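Local coordinates for protein purine nucleoside phosphorylase (Schistosoma mansoni, PDB 5KO5) that catalyses, as a purine nucleoside phosphorylase, the phosphate-dependent cleavage of purine nucleosides to free base and ribose 1-phosphate, and is captured here with cytosine bound, at residues T201-P205 / D206-M210; E91-S94 / N95-A99. One frame throughout, in Å; residues are numbered along the deposited sequence.

Interaction 1: residues T201-P205 / D206-M210. With CYT (6-aminopyrimidin-2(1H)-one), chain B.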
loop_
_atom_site.group_PDB
_atom_site.type_symbol
_atom_site.label_atom_id
_atom_site.label_comp_id
_atom_site.label_asym_id
_atom_site.label_seq_id
_atom_site.Cartn_x
_atom_site.Cartn_y
_atom_site.Cartn_z
ATOM N N THR A 201 13.161 -1.491 -4.563
ATOM C CA THR A 201 13.932 -2.645 -4.110
ATOM C C THR A 201 13.385 -3.894 -4.778
ATOM O O THR A 201 12.168 -4.064 -4.914
ATOM C CB THR A 201 13.861 -2.830 -2.587
ATOM O OG1 THR A 201 12.495 -2.905 -2.162
ATOM C CG2 THR A 201 14.556 -1.684 -1.843
ATOM N N TYR A 202 14.284 -4.774 -5.217
ATOM C CA TYR A 202 13.830 -6.066 -5.704
ATOM C C TYR A 202 13.042 -6.779 -4.615
ATOM O O TYR A 202 13.220 -6.526 -3.417
ATOM C CB TYR A 202 15.026 -6.921 -6.144
ATOM C CG TYR A 202 15.627 -6.457 -7.444
ATOM C CD1 TYR A 202 14.878 -6.499 -8.611
ATOM C CD2 TYR A 202 16.927 -5.968 -7.512
ATOM C CE1 TYR A 202 15.411 -6.074 -9.817
ATOM C CE2 TYR A 202 17.471 -5.538 -8.722
ATOM C CZ TYR A 202 16.704 -5.588 -9.861
ATOM O OH TYR A 202 17.227 -5.159 -11.065
ATOM N N GLU A 203 12.155 -7.656 -5.045
ATOM C CA GLU A 203 11.440 -8.519 -4.122
ATOM C C GLU A 203 12.423 -9.196 -3.170
ATOM O O GLU A 203 13.456 -9.728 -3.592
ATOM C CB GLU A 203 10.649 -9.554 -4.936
ATOM C CG GLU A 203 11.472 -10.511 -5.843
ATOM C CD GLU A 203 11.778 -10.011 -7.263
ATOM O OE1 GLU A 203 11.692 -8.797 -7.562
ATOM O OE2 GLU A 203 12.145 -10.879 -8.101
ATOM N N SER A 204 12.131 -9.124 -1.869
ATOM C CA SER A 204 12.983 -9.800 -0.905
ATOM C C SER A 204 12.728 -11.302 -0.979
ATOM O O SER A 204 11.671 -11.733 -1.454
ATOM C CB SER A 204 12.687 -9.291 0.502
ATOM O OG SER A 204 11.473 -9.842 0.998
ATOM N N PRO A 205 13.681 -12.124 -0.519
ATOM C CA PRO A 205 13.451 -13.578 -0.554
ATOM C C PRO A 205 12.149 -13.986 0.111
ATOM O O PRO A 205 11.450 -14.883 -0.377
ATOM C CB PRO A 205 14.683 -14.151 0.165
ATOM C CG PRO A 205 15.769 -13.153 -0.114
ATOM C CD PRO A 205 15.075 -11.790 -0.165
ATOM N N ASP A 206 11.793 -13.340 1.218
ATOM C CA ASP A 206 10.560 -13.716 1.894
ATOM C C ASP A 206 9.324 -13.154 1.216
ATOM O O ASP A 206 8.262 -13.785 1.277
ATOM C CB ASP A 206 10.653 -13.344 3.367
ATOM C CG ASP A 206 11.745 -14.110 4.043
ATOM O OD1 ASP A 206 11.578 -15.338 4.178
ATOM O OD2 ASP A 206 12.780 -13.507 4.394
ATOM N N GLU A 207 9.436 -11.993 0.565
ATOM C CA GLU A 207 8.352 -11.540 -0.301
ATOM C C GLU A 207 8.139 -12.504 -1.459
ATOM O O GLU A 207 6.994 -12.844 -1.787
ATOM C CB GLU A 207 8.639 -10.126 -0.807
ATOM C CG GLU A 207 8.536 -9.099 0.323
ATOM C CD GLU A 207 9.271 -7.812 0.051
ATOM O OE1 GLU A 207 9.845 -7.637 -1.042
ATOM O OE2 GLU A 207 9.293 -6.965 0.964
ATOM N N SER A 208 9.227 -12.982 -2.071
ATOM C CA SER A 208 9.079 -13.967 -3.139
ATOM C C SER A 208 8.371 -15.215 -2.639
ATOM O O SER A 208 7.485 -15.748 -3.317
ATOM C CB SER A 208 10.446 -14.327 -3.706
ATOM O OG SER A 208 11.008 -13.192 -4.335
ATOM N N ASN A 209 8.751 -15.702 -1.458
ATOM C CA ASN A 209 8.109 -16.898 -0.917
ATOM C C ASN A 209 6.630 -16.663 -0.649
ATOM O O ASN A 209 5.802 -17.549 -0.876
ATOM C CB ASN A 209 8.834 -17.373 0.338
ATOM C CG ASN A 209 9.704 -18.576 0.063
ATOM O OD1 ASN A 209 10.908 -18.455 -0.158
ATOM N ND2 ASN A 209 9.082 -19.751 0.027
ATOM N N MET A 210 6.276 -15.464 -0.185
ATOM C CA MET A 210 4.870 -15.136 -0.011
ATOM C C MET A 210 4.137 -15.155 -1.346
ATOM O O MET A 210 3.037 -15.714 -1.455
ATOM C CB MET A 210 4.740 -13.764 0.643
ATOM C CG MET A 210 3.302 -13.332 0.786
ATOM S SD MET A 210 3.143 -11.674 1.455
ATOM C CE MET A 210 3.735 -10.703 0.097
HETATM N N3 CYT B . 12.397 -8.272 -10.257
HETATM C C4 CYT B . 13.300 -9.035 -10.875
HETATM N N1 CYT B . 12.352 -6.840 -12.153
HETATM C C2 CYT B . 11.912 -7.159 -10.863
HETATM O O2 CYT B . 11.108 -6.416 -10.289
HETATM N N4 CYT B . 13.750 -10.111 -10.222
HETATM C C5 CYT B . 13.754 -8.732 -12.196
HETATM C C6 CYT B . 13.262 -7.633 -12.785
HETATM O O HOH W 1 11.037 -5.414 -2.100
HETATM O O HOH W 2 13.602 -12.627 -3.804
#
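Ser204 and Glu207 grip each other twice where the loop turns into helix 205-213. The hydroxyl OG of Ser204 accepts from Glu207 N at 3.0 Å, while Glu207 OE1 accepts a hydrogen bond from Ser204 N at 2.8 Å, almost perfectly straight and meeting the carboxylate from above its plane, 51° out of it. Ser204 is the N-cap, and the reciprocal pair is a capping box. Serine suits the place because its short hydroxyl, held between the backbone N and carbonyl carbon (chi1 76°), can reach an amide of the first turn; Pro205 fits the position after it, where no helical amide bond is required. The turn then closes through Ser208 N to Ser204 O, 2.8 Å. This part is buried and tight, Ser204 OG lying 3.1 Å from Glu207 CG, and the second subunit helps to seal it: its His137 O is hydrogen-bonded to Ser204 OG and its Asn139 N to Glu207 OE2. On the pocket side, Glu203 bends at chi2 to turn its carboxylate to the cytosine, OE1 accepting from N3 and OE2 from N4, each at 2.8 Å, with Ser247 OG also hydrogen-bonded to OE2. Tyr202 lines the same pocket, its ring edge facing the base. Pro205, Asp206 and Asn209 form the more open, partly exposed flank, though Pro205 and Asn209 still lean on Ala251 and Ile248 of helix 247-252.

Interaction 2: residues E91-S94 / N95-A99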
loop_
_atom_site.group_PDB
_atom_site.type_symbol
_atom_site.label_atom_id
_atom_site.label_comp_id
_atom_site.label_asym_id
_atom_site.label_seq_id
_atom_site.Cartn_x
_atom_site.Cartn_y
_atom_site.Cartn_z
ATOM N N GLU A 91 9.728 5.932 -9.424
ATOM C CA GLU A 91 10.439 7.203 -9.537
ATOM C C GLU A 91 9.730 8.336 -8.817
ATOM O O GLU A 91 10.323 9.407 -8.648
ATOM C CB GLU A 91 10.594 7.612 -11.001
ATOM C CG GLU A 91 11.566 6.778 -11.763
ATOM C CD GLU A 91 13.034 7.003 -11.348
ATOM O OE1 GLU A 91 13.407 8.089 -10.828
ATOM O OE2 GLU A 91 13.821 6.082 -11.580
ATOM N N GLY A 92 8.482 8.134 -8.411
ATOM C CA GLY A 92 7.702 9.160 -7.761
ATOM C C GLY A 92 6.701 9.856 -8.651
ATOM O O GLY A 92 6.036 10.787 -8.183
ATOM N N TYR A 93 6.561 9.429 -9.905
ATOM C CA TYR A 93 5.548 10.027 -10.770
ATOM C C TYR A 93 4.157 9.817 -10.191
ATOM O O TYR A 93 3.841 8.750 -9.652
ATOM C CB TYR A 93 5.603 9.398 -12.162
ATOM C CG TYR A 93 6.870 9.713 -12.903
ATOM C CD1 TYR A 93 7.186 11.018 -13.235
ATOM C CD2 TYR A 93 7.751 8.710 -13.269
ATOM C CE1 TYR A 93 8.361 11.320 -13.899
ATOM C CE2 TYR A 93 8.914 8.996 -13.937
ATOM C CZ TYR A 93 9.214 10.297 -14.259
ATOM O OH TYR A 93 10.383 10.589 -14.921
ATOM N N SER A 94 3.307 10.827 -10.357
ATOM C CA SER A 94 1.957 10.752 -9.830
ATOM C C SER A 94 1.059 9.943 -10.759
ATOM O O SER A 94 1.383 9.658 -11.919
ATOM C CB SER A 94 1.380 12.151 -9.675
ATOM O OG SER A 94 1.049 12.684 -10.944
ATOM N N ASN A 95 -0.105 9.582 -10.218
ATOM C CA ASN A 95 -1.145 8.934 -11.015
ATOM C C ASN A 95 -1.453 9.731 -12.271
ATOM O O ASN A 95 -1.668 9.158 -13.349
ATOM C CB ASN A 95 -2.420 8.819 -10.179
ATOM C CG ASN A 95 -2.323 7.751 -9.129
ATOM O OD1 ASN A 95 -1.332 7.017 -9.076
ATOM N ND2 ASN A 95 -3.354 7.639 -8.287
ATOM N N GLN A 96 -1.488 11.059 -12.151
ATOM C CA GLN A 96 -1.804 11.887 -13.310
ATOM C C GLN A 96 -0.714 11.807 -14.369
ATOM O O GLN A 96 -1.008 11.830 -15.575
ATOM C CB GLN A 96 -2.006 13.343 -12.883
ATOM C CG GLN A 96 -3.033 13.554 -11.775
ATOM C CD GLN A 96 -4.355 12.895 -12.064
ATOM O OE1 GLN A 96 -4.858 12.928 -13.188
ATOM N NE2 GLN A 96 -4.941 12.295 -11.033
ATOM N N GLU A 97 0.548 11.749 -13.936
ATOM C CA GLU A 97 1.663 11.712 -14.874
ATOM C C GLU A 97 1.724 10.384 -15.609
ATOM O O GLU A 97 2.055 10.343 -16.795
ATOM C CB GLU A 97 2.969 11.992 -14.129
ATOM C CG GLU A 97 3.102 13.453 -13.687
ATOM C CD GLU A 97 4.297 13.701 -12.773
ATOM O OE1 GLU A 97 4.498 12.980 -11.769
ATOM O OE2 GLU A 97 5.054 14.649 -13.056
ATOM N N ILE A 98 1.390 9.286 -14.929
ATOM C CA ILE A 98 1.360 7.995 -15.605
ATOM C C ILE A 98 0.210 7.946 -16.605
ATOM O O ILE A 98 0.357 7.424 -17.717
ATOM C CB ILE A 98 1.244 6.861 -14.567
ATOM C CG1 ILE A 98 2.431 6.883 -13.594
ATOM C CG2 ILE A 98 1.043 5.512 -15.279
ATOM C CD1 ILE A 98 3.791 6.683 -14.258
ATOM N N ALA A 99 -0.957 8.478 -16.217
ATOM C CA ALA A 99 -2.148 8.288 -17.033
ATOM C C ALA A 99 -2.146 9.148 -18.284
ATOM O O ALA A 99 -2.684 8.721 -19.313
ATOM C CB ALA A 99 -3.407 8.573 -16.218
HETATM O O HOH W 3 5.474 13.950 -9.484
#
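With CG turned beside its backbone N (chi1 -72°) and the chain extended beyond it, Glu97 folds its carboxylate back over the start of its own helix, while the chi1 of 74° in Ser94 points OG at the first turn. Glu97 OE1 accepts from Ser94 N at 2.8 Å through its anti lone pair, and Ser94 OG accepts from Glu97 N at 3.2 Å. This is a capping box, with Ser94 as N-cap: a short hydroxyl serves one amide, and a glutamate is long enough to serve the other. A water donates to the same OE1 at 2.7 Å, adding a second polar partner, and weakly to Gly92 O. Tyr93 presents its ring edge to that carboxylate oxygen, CD1 lying 3.6 Å from Glu97 OE1, with ring and carboxylate planes 74° apart. Next along the helix, Ile98 N is hydrogen-bonded to Ser94 O at 3.0 Å, and CD1 of Ile98 packs on Tyr93 CB at 3.9 Å, an apolar contact between buried Ile98 and the base of the tyrosine side chain. The cap thus ends the loop that follows strand 78-84 and opens helix 95-108, whose Ile98 and Ala99 pack against Pro225 and Ile229 of helix 224-232.

In the fold
Interaction 2 comes first along the chain, where the loop after strand 78-84 enters helix 95-108; interaction 1 follows, where the loop after strand 189-196 enters helix 205-213. Their centres lie about 25 Å apart and their nearest atoms about 10 Å. Both strands belong to one mixed sheet, and all four segments belong to the phosphorylase-superfamily part of the chain. The same solution, a serine-glutamate capping box, starts both helices, yet the settings differ: interaction 1 is buried and supplies two residues of the cytosine pocket, whereas interaction 2 is a surface contact. Each also reaches the second subunit, interaction 2 through a salt bridge from Glu91 to its Arg160, so both loops lie at the interface with that subunit of the three-chain assembly.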